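Local coordinates for neutral ceramidase (Pseudomonas aeruginosa, PDB 2ZWS), which hydrolyses the N-acyl bond of ceramides to give sphingosine and free fatty acid, binds one zinc ion, and also catalyses the reverse synthesis, at residues G53-V57 with E294-R298; E88-M92 with I395-R399. One frame throughout, in Å; residues are numbered along the deposited sequence. Where two conformers were deposited one is given.

Contact 1 (G53-V57 with E294-R298). With PLM (palmitic acid), chain G.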
ATOM      1  N   GLY A  53     -16.035  12.969  21.698  1.00 33.58           N
ATOM      2  CA  GLY A  53     -15.576  12.899  20.285  1.00 31.70           C
ATOM      3  C   GLY A  53     -16.411  11.979  19.430  1.00 29.08           C
ATOM      4  O   GLY A  53     -16.568  10.810  19.747  1.00 29.37           O
ATOM      5  N   ARG A  54     -16.749  12.396  18.217  1.00 27.91           N
ATOM      6  CA  ARG A  54     -15.783  12.900  17.274  1.00 23.93           C
ATOM      7  C   ARG A  54     -14.612  11.910  17.238  1.00 20.51           C
ATOM      8  O   ARG A  54     -13.645  11.943  18.023  1.00 18.61           O
ATOM      9  CB  ARG A  54     -15.411  14.363  17.409  1.00 24.93           C
ATOM     10  CG  ARG A  54     -16.541  15.285  16.952  1.00 27.39           C
ATOM     11  CD  ARG A  54     -16.094  16.246  15.849  1.00 36.08           C
ATOM     12  NE  ARG A  54     -17.255  16.878  15.234  1.00 27.28           N
ATOM     13  CZ  ARG A  54     -17.634  16.734  13.962  1.00 47.83           C
ATOM     14  NH1 ARG A  54     -16.929  15.995  13.109  1.00 35.07           N
ATOM     15  NH2 ARG A  54     -18.725  17.359  13.530  1.00 36.01           N
ATOM     16  N   ARG A  55     -14.798  10.965  16.334  1.00 17.02           N
ATOM     17  CA  ARG A  55     -13.819   9.958  16.054  1.00 15.42           C
ATOM     18  C   ARG A  55     -13.445  10.026  14.562  1.00 13.92           C
ATOM     19  O   ARG A  55     -14.312  10.232  13.711  1.00 12.55           O
ATOM     20  CB  ARG A  55     -14.396   8.584  16.384  1.00 16.52           C
ATOM     21  CG  ARG A  55     -13.574   7.419  15.917  1.00 17.68           C
ATOM     22  CD  ARG A  55     -14.294   6.082  16.186  1.00 17.28           C
ATOM     23  NE  ARG A  55     -14.549   5.854  17.614  1.00 22.29           N
ATOM     24  CZ  ARG A  55     -14.877   4.673  18.137  1.00 21.97           C
ATOM     25  NH1 ARG A  55     -14.987   3.592  17.370  1.00 23.44           N
ATOM     26  NH2 ARG A  55     -15.097   4.578  19.435  1.00 23.46           N
ATOM     27  N   LEU A  56     -12.154   9.838  14.295  1.00 12.90           N
ATOM     28  CA  LEU A  56     -11.619   9.627  12.967  1.00 12.45           C
ATOM     29  C   LEU A  56     -10.892   8.295  12.949  1.00 12.40           C
ATOM     30  O   LEU A  56     -10.368   7.858  13.974  1.00 12.64           O
ATOM     31  CB  LEU A  56     -10.601  10.729  12.641  1.00 12.37           C
ATOM     32  CG  LEU A  56     -11.137  12.173  12.635  1.00 13.86           C
ATOM     33  CD1 LEU A  56      -9.960  13.102  12.463  1.00 14.82           C
ATOM     34  CD2 LEU A  56     -12.157  12.409  11.545  1.00 15.11           C
ATOM     35  N   VAL A  57     -10.839   7.663  11.782  1.00 11.46           N
ATOM     36  CA  VAL A  57      -9.931   6.526  11.620  1.00 10.93           C
ATOM     37  C   VAL A  57      -9.150   6.663  10.303  1.00 10.02           C
ATOM     38  O   VAL A  57      -9.713   6.948   9.229  1.00 11.17           O
ATOM     39  CB  VAL A  57     -10.653   5.144  11.789  1.00 12.62           C
ATOM     40  CG1 VAL A  57     -11.762   4.949  10.763  1.00 14.10           C
ATOM     41  CG2 VAL A  57      -9.641   3.997  11.755  1.00 12.98           C
ATOM     42  N   GLU A 294      -9.554  20.578  17.971  1.00 16.83           N
ATOM     43  CA  GLU A 294     -10.675  19.768  17.518  1.00 17.98           C
ATOM     44  C   GLU A 294     -10.298  18.727  16.476  1.00 16.55           C
ATOM     45  O   GLU A 294      -9.298  18.868  15.786  1.00 16.25           O
ATOM     46  CB  GLU A 294     -11.790  20.658  16.977  1.00 18.99           C
ATOM     47  CG  GLU A 294     -11.497  21.273  15.651  1.00 21.45           C
ATOM     48  CD  GLU A 294     -12.653  22.115  15.094  1.00 22.62           C
ATOM     49  OE1 GLU A 294     -12.355  23.175  14.533  1.00 29.24           O
ATOM     50  OE2 GLU A 294     -13.837  21.731  15.184  1.00 26.84           O
ATOM     51  N   LEU A 295     -11.124  17.696  16.392  1.00 15.94           N
ATOM     52  CA  LEU A 295     -11.128  16.812  15.237  1.00 15.46           C
ATOM     53  C   LEU A 295     -12.288  17.228  14.340  1.00 15.44           C
ATOM     54  O   LEU A 295     -13.376  17.547  14.817  1.00 15.79           O
ATOM     55  CB  LEU A 295     -11.334  15.349  15.666  1.00 15.01           C
ATOM     56  CG  LEU A 295     -10.297  14.744  16.622  1.00 16.16           C
ATOM     57  CD1 LEU A 295     -10.578  13.260  16.800  1.00 16.17           C
ATOM     58  CD2 LEU A 295      -8.869  14.988  16.155  1.00 16.19           C
ATOM     59  N   ASP A 296     -12.059  17.198  13.035  1.00 13.98           N
ATOM     60  CA  ASP A 296     -13.112  17.510  12.071  1.00 14.46           C
ATOM     61  C   ASP A 296     -12.746  16.830  10.775  1.00 13.50           C
ATOM     62  O   ASP A 296     -11.611  16.321  10.602  1.00 12.63           O
ATOM     63  CB  ASP A 296     -13.193  19.035  11.867  1.00 15.49           C
ATOM     64  CG  ASP A 296     -14.529  19.507  11.296  1.00 19.42           C
ATOM     65  OD1 ASP A 296     -15.458  18.705  11.068  1.00 20.93           O
ATOM     66  OD2 ASP A 296     -14.637  20.731  11.108  1.00 21.97           O
ATOM     67  N   SER A 297     -13.705  16.814   9.860  1.00 12.33           N
ATOM     68  CA  SER A 297     -13.415  16.236   8.553  1.00 12.34           C
ATOM     69  C   SER A 297     -14.440  16.655   7.518  1.00 11.81           C
ATOM     70  O   SER A 297     -15.563  17.110   7.857  1.00 12.85           O
ATOM     71  CB  SER A 297     -13.399  14.710   8.659  1.00 13.22           C
ATOM     72  OG  SER A 297     -14.698  14.264   9.021  1.00 14.96           O
ATOM     73  N   ARG A 298     -14.054  16.488   6.248  1.00 11.82           N
ATOM     74  CA  ARG A 298     -15.005  16.632   5.135  1.00 11.85           C
ATOM     75  C   ARG A 298     -14.676  15.563   4.100  1.00 11.90           C
ATOM     76  O   ARG A 298     -13.539  15.077   4.032  1.00 12.18           O
ATOM     77  CB  ARG A 298     -14.916  18.016   4.472  1.00 12.32           C
ATOM     78  CG  ARG A 298     -15.382  19.176   5.332  1.00 12.90           C
ATOM     79  CD  ARG A 298     -16.896  19.178   5.616  1.00 14.37           C
ATOM     80  NE  ARG A 298     -17.269  20.435   6.258  1.00 15.63           N
ATOM     81  CZ  ARG A 298     -17.038  20.714   7.545  1.00 15.17           C
ATOM     82  NH1 ARG A 298     -16.447  19.825   8.336  1.00 15.97           N
ATOM     83  NH2 ARG A 298     -17.382  21.892   8.042  1.00 16.68           N
TER
HETATM   84  C1  PLM G 652     -20.757  20.492   9.068  1.00 59.07           C
HETATM   85  O1  PLM G 652     -20.532  19.638   9.963  1.00 44.59           O
HETATM   86  O2  PLM G 652     -20.242  21.633   9.167  1.00 43.97           O
HETATM   87  C2  PLM G 652     -21.640  20.157   7.890  1.00 46.44           C
HETATM   88  C3  PLM G 652     -21.161  18.854   7.256  1.00 45.14           C
HETATM   89  C4  PLM G 652     -22.131  18.399   6.172  1.00 48.61           C
HETATM   90  C5  PLM G 652     -23.411  17.753   6.697  1.00 45.59           C
HETATM   91  C6  PLM G 652     -24.121  17.063   5.536  1.00 46.77           C
HETATM   92  C7  PLM G 652     -25.211  17.947   4.942  1.00 45.90           C
HETATM   93  C8  PLM G 652     -24.822  18.519   3.586  1.00 45.29           C
HETATM   94  C9  PLM G 652     -26.013  19.212   2.926  1.00 45.52           C
HETATM   95  CA  PLM G 652     -25.685  20.639   2.501  1.00 45.04           C
HETATM   96  CB  PLM G 652     -25.242  20.695   1.042  1.00 46.09           C
HETATM   97  CC  PLM G 652     -23.991  21.556   0.907  1.00 45.81           C
HETATM   98  CD  PLM G 652     -24.211  22.716  -0.059  1.00 46.18           C
HETATM   99  CE  PLM G 652     -23.171  23.816   0.127  1.00 48.26           C
HETATM  100  CF  PLM G 652     -21.951  23.604  -0.766  1.00 43.32           C
HETATM  101  CG  PLM G 652     -22.177  24.139  -2.175  1.00 47.92           C
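Arg54 reaches across to Leu295 with its CD and to Asp296 with its guanidinium. Its CD lies 3.2 Å from Leu295 O. The chain bends at chi2 (-123°), and this turns the guanidinium along Asp296, so that the two side chains run side by side and point the same way. Their flat groups are steeply turned, with planes 71° apart. Asp296 OD1 sits over a face of the guanidinium, 3.7 Å from Arg54 NH1. This is a long salt bridge of charges alone, as no N-H points at the oxygen.

Asp296 is held more closely by a second arginine. Arg298 NH1 lies 3.1 Å from Asp296 OD1, in a salt bridge with a weak hydrogen bond. The same NH1 donates a straighter bond to Ser297 O (2.9 Å), which helps fix the rotation of that guanidinium. The face of the Arg298 guanidinium meets the palmitic acid carboxylate, with O2 3.1 Å from Arg298 NH2.

The rest of the contact is mostly apolar. Leu56 crosses Leu295 at a slant, its CD1 4.1 Å from Leu295 CB. Its other branch, CD2, comes 3.9 Å from Ser297 CB. No hydrogen bond joins the two segments, and the short strand segments run at 60° to each other. The contact is a face of one beta-sheet packed on another: strand 55-61 of the large mixed sheet meets strand 295-303, an outermost strand of the four-stranded sheet, with a salt-bridge network that runs inward from exposed Arg54 to buried Asp296 and Arg298.

Contact 2 (E88-M92 with I395-R399)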
ATOM      1  N   GLU A  88     -18.238   7.686   5.243  1.00 14.01           N
ATOM      2  CA  GLU A  88     -17.242   8.262   4.346  0.50 13.70           C
ATOM      3  C   GLU A  88     -16.563   9.494   4.927  1.00 13.32           C
ATOM      4  O   GLU A  88     -15.425   9.803   4.554  1.00 13.32           O
ATOM      5  CB  GLU A  88     -17.847   8.608   2.988  0.50 14.25           C
ATOM      6  CG  GLU A  88     -19.179   9.342   3.034  0.50 14.98           C
ATOM      7  CD  GLU A  88     -20.354   8.394   2.884  0.50 19.09           C
ATOM      8  OE1 GLU A  88     -20.887   8.259   1.754  0.50 22.93           O
ATOM      9  OE2 GLU A  88     -20.727   7.755   3.881  0.50 17.87           O
ATOM     10  N   ASN A  89     -17.241  10.205   5.827  1.00 13.62           N
ATOM     11  CA  ASN A  89     -16.641  11.411   6.376  1.00 14.17           C
ATOM     12  C   ASN A  89     -15.492  11.159   7.345  1.00 13.49           C
ATOM     13  O   ASN A  89     -14.649  12.027   7.519  1.00 14.63           O
ATOM     14  CB  ASN A  89     -17.689  12.273   7.064  1.00 14.59           C
ATOM     15  CG  ASN A  89     -18.784  12.697   6.119  1.00 18.10           C
ATOM     16  OD1 ASN A  89     -18.511  13.223   5.056  1.00 18.77           O
ATOM     17  ND2 ASN A  89     -20.029  12.460   6.505  1.00 24.16           N
ATOM     18  N   ASN A  90     -15.451  10.001   7.997  1.00 12.52           N
ATOM     19  CA  ASN A  90     -14.438   9.848   9.053  1.00 12.03           C
ATOM     20  C   ASN A  90     -13.547   8.625   8.917  1.00 12.10           C
ATOM     21  O   ASN A  90     -12.888   8.227   9.888  1.00 12.34           O
ATOM     22  CB  ASN A  90     -15.066   9.920  10.450  1.00 12.35           C
ATOM     23  CG  ASN A  90     -15.858   8.690  10.789  1.00 13.42           C
ATOM     24  OD1 ASN A  90     -16.307   7.968   9.893  1.00 12.63           O
ATOM     25  ND2 ASN A  90     -16.085   8.462  12.087  1.00 13.79           N
ATOM     26  N   VAL A  91     -13.482   8.065   7.701  1.00 10.71           N
ATOM     27  CA  VAL A  91     -12.626   6.901   7.462  1.00 10.90           C
ATOM     28  C   VAL A  91     -11.730   7.234   6.267  1.00 10.38           C
ATOM     29  O   VAL A  91     -12.258   7.520   5.168  1.00 10.20           O
ATOM     30  CB  VAL A  91     -13.481   5.613   7.150  1.00 10.19           C
ATOM     31  CG1 VAL A  91     -12.550   4.466   6.752  1.00 12.49           C
ATOM     32  CG2 VAL A  91     -14.412   5.214   8.317  1.00 11.80           C
ATOM     33  N   MET A  92     -10.406   7.180   6.462  1.00  9.90           N
ATOM     34  CA  MET A  92      -9.459   7.413   5.357  1.00 10.25           C
ATOM     35  C   MET A  92      -8.635   6.159   5.155  1.00 11.00           C
ATOM     36  O   MET A  92      -8.048   5.654   6.093  1.00 10.95           O
ATOM     37  CB  MET A  92      -8.521   8.603   5.653  1.00 10.16           C
ATOM     38  CG  MET A  92      -7.597   8.947   4.499  1.00 11.61           C
ATOM     39  SD  MET A  92      -6.522  10.362   4.838  1.00 12.67           S
ATOM     40  CE  MET A  92      -7.730  11.690   5.019  1.00 14.14           C
ATOM     41  N   ILE A 395     -12.602  13.023  -2.506  1.00 11.27           N
ATOM     42  CA  ILE A 395     -11.734  14.070  -1.997  1.00 11.97           C
ATOM     43  C   ILE A 395     -12.047  14.142  -0.492  1.00 11.48           C
ATOM     44  O   ILE A 395     -13.225  14.188  -0.102  1.00 11.88           O
ATOM     45  CB  ILE A 395     -12.061  15.434  -2.664  1.00 11.65           C
ATOM     46  CG1 ILE A 395     -11.878  15.400  -4.212  1.00 11.70           C
ATOM     47  CG2 ILE A 395     -11.264  16.567  -2.001  1.00 13.63           C
ATOM     48  CD1 ILE A 395     -10.466  15.069  -4.628  1.00 15.93           C
ATOM     49  N   GLN A 396     -11.015  14.152   0.355  1.00 10.85           N
ATOM     50  CA  GLN A 396     -11.214  14.061   1.786  1.00 10.77           C
ATOM     51  C   GLN A 396     -10.140  14.846   2.510  1.00 11.22           C
ATOM     52  O   GLN A 396      -8.968  14.877   2.076  1.00 10.96           O
ATOM     53  CB  GLN A 396     -11.122  12.590   2.198  1.00 11.64           C
ATOM     54  CG  GLN A 396     -11.507  12.355   3.667  1.00 10.82           C
ATOM     55  CD  GLN A 396     -11.455  10.891   4.005  1.00 13.23           C
ATOM     56  OE1 GLN A 396     -10.469  10.237   3.694  1.00 13.61           O
ATOM     57  NE2 GLN A 396     -12.528  10.358   4.625  1.00 13.09           N
ATOM     58  N   MET A 397     -10.536  15.432   3.642  1.00 12.22           N
ATOM     59  CA  MET A 397      -9.602  16.100   4.546  0.50 12.01           C
ATOM     60  C   MET A 397      -9.999  15.819   5.979  1.00 12.66           C
ATOM     61  O   MET A 397     -11.192  15.845   6.318  1.00 12.80           O
ATOM     62  CB  MET A 397      -9.594  17.618   4.349  0.50 11.91           C
ATOM     63  CG  MET A 397      -9.085  18.101   3.011  0.50 12.36           C
ATOM     64  SD  MET A 397      -9.173  19.892   2.789  0.50 12.92           S
ATOM     65  CE  MET A 397      -8.188  20.454   4.182  0.50 11.12           C
ATOM     66  N   PHE A 398      -8.997  15.501   6.809  1.00 12.27           N
ATOM     67  CA  PHE A 398      -9.186  15.414   8.258  1.00 12.59           C
ATOM     68  C   PHE A 398      -8.520  16.632   8.879  1.00 13.48           C
ATOM     69  O   PHE A 398      -7.446  17.042   8.436  1.00 13.82           O
ATOM     70  CB  PHE A 398      -8.468  14.202   8.858  1.00 13.27           C
ATOM     71  CG  PHE A 398      -9.146  12.876   8.617  1.00 11.81           C
ATOM     72  CD1 PHE A 398     -10.396  12.780   8.002  1.00 11.89           C
ATOM     73  CD2 PHE A 398      -8.524  11.714   9.051  1.00 12.00           C
ATOM     74  CE1 PHE A 398     -10.997  11.539   7.789  1.00 12.78           C
ATOM     75  CE2 PHE A 398      -9.134  10.466   8.865  1.00 12.13           C
ATOM     76  CZ  PHE A 398     -10.369  10.386   8.248  1.00 12.40           C
ATOM     77  N   ARG A 399      -9.148  17.197   9.902  1.00 13.51           N
ATOM     78  CA  ARG A 399      -8.455  18.149  10.759  1.00 13.91           C
ATOM     79  C   ARG A 399      -8.151  17.411  12.074  1.00 14.50           C
ATOM     80  O   ARG A 399      -9.052  16.810  12.682  1.00 14.37           O
ATOM     81  CB  ARG A 399      -9.318  19.383  11.059  1.00 14.70           C
ATOM     82  CG  ARG A 399      -8.674  20.210  12.180  1.00 15.94           C
ATOM     83  CD  ARG A 399      -9.399  21.489  12.494  1.00 17.48           C
ATOM     84  NE  ARG A 399      -8.577  22.262  13.426  1.00 17.35           N
ATOM     85  CZ  ARG A 399      -8.616  23.590  13.553  1.00 19.93           C
ATOM     86  NH1 ARG A 399      -9.483  24.308  12.839  1.00 21.16           N
ATOM     87  NH2 ARG A 399      -7.796  24.194  14.408  1.00 21.00           N
TER
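Met92 and Phe398 form a Met-aromatic contact between two beta-sheets. Strand 91-95 belongs to the large mixed sheet, and strand 392-400 is an inner strand of the four-stranded sheet. The tight part of the contact is made by three buried side chains: Met92, Gln396 and Phe398.

Met92 is extended through chi1 and chi2, then turns at chi3. The turn brings its methyl over the Phe398 ring. CE sits 4.0 Å from the ring centroid and only 7° off the normal, a CH-pi contact over the centre of the face. SD is further off, above the same face at 5.0 Å. The root of the methionine also packs on the ring, with CB 3.7 Å from Phe398 CZ. At the ring edge, near its plane, lies Val91 N. Gln396 is two residues earlier on the same strand as Phe398 and projects toward the same segment. It crosses Met92 at a slant and lays its OE1 3.2 Å from Met92 CB.

The looser side is at residues 88-90. The Asn89 and Asn90 side chains leave their backbone away from strand 392-400, and both residues are partly exposed. Main-chain atoms of these two approach the ring, with Asn89 O 3.7 Å from Phe398 CE1. Asn90 is held through Asp87, Arg55 and Val85, and a bound glycerol lies beside its side chain. In the conformer given, Glu88 pairs with Lys79 in a salt bridge.

A hydrogen bond ties Gln396 to the backbone: Gln396 NE2 donates to Val91 O at 2.9 Å, nearly straight at 170°, from 64° above the carbonyl plane.

How the contacts relate
The two contacts have centres 8 Å apart and join the same pair of sheets. Strands 55-61 and 91-95 are neighbours in one, strands 295-303 and 392-400 in the other. Two probable hydrogen bonds tie contact 1 to contact 2, each 2.7 Å: Ser297 OG to Asn89 O, from strand 295-303 to the residues just before strand 91-95, and Asp296 O to Arg399 N within one sheet. The segments alternate along the chain. Both contacts lie near Asp87, a probable substrate-binding residue: its side chain is about 3 Å from that of Asn89 and about 7 Å from that of Ser297. A bound palmitic acid lies about 6 Å from the Asn89 side chain.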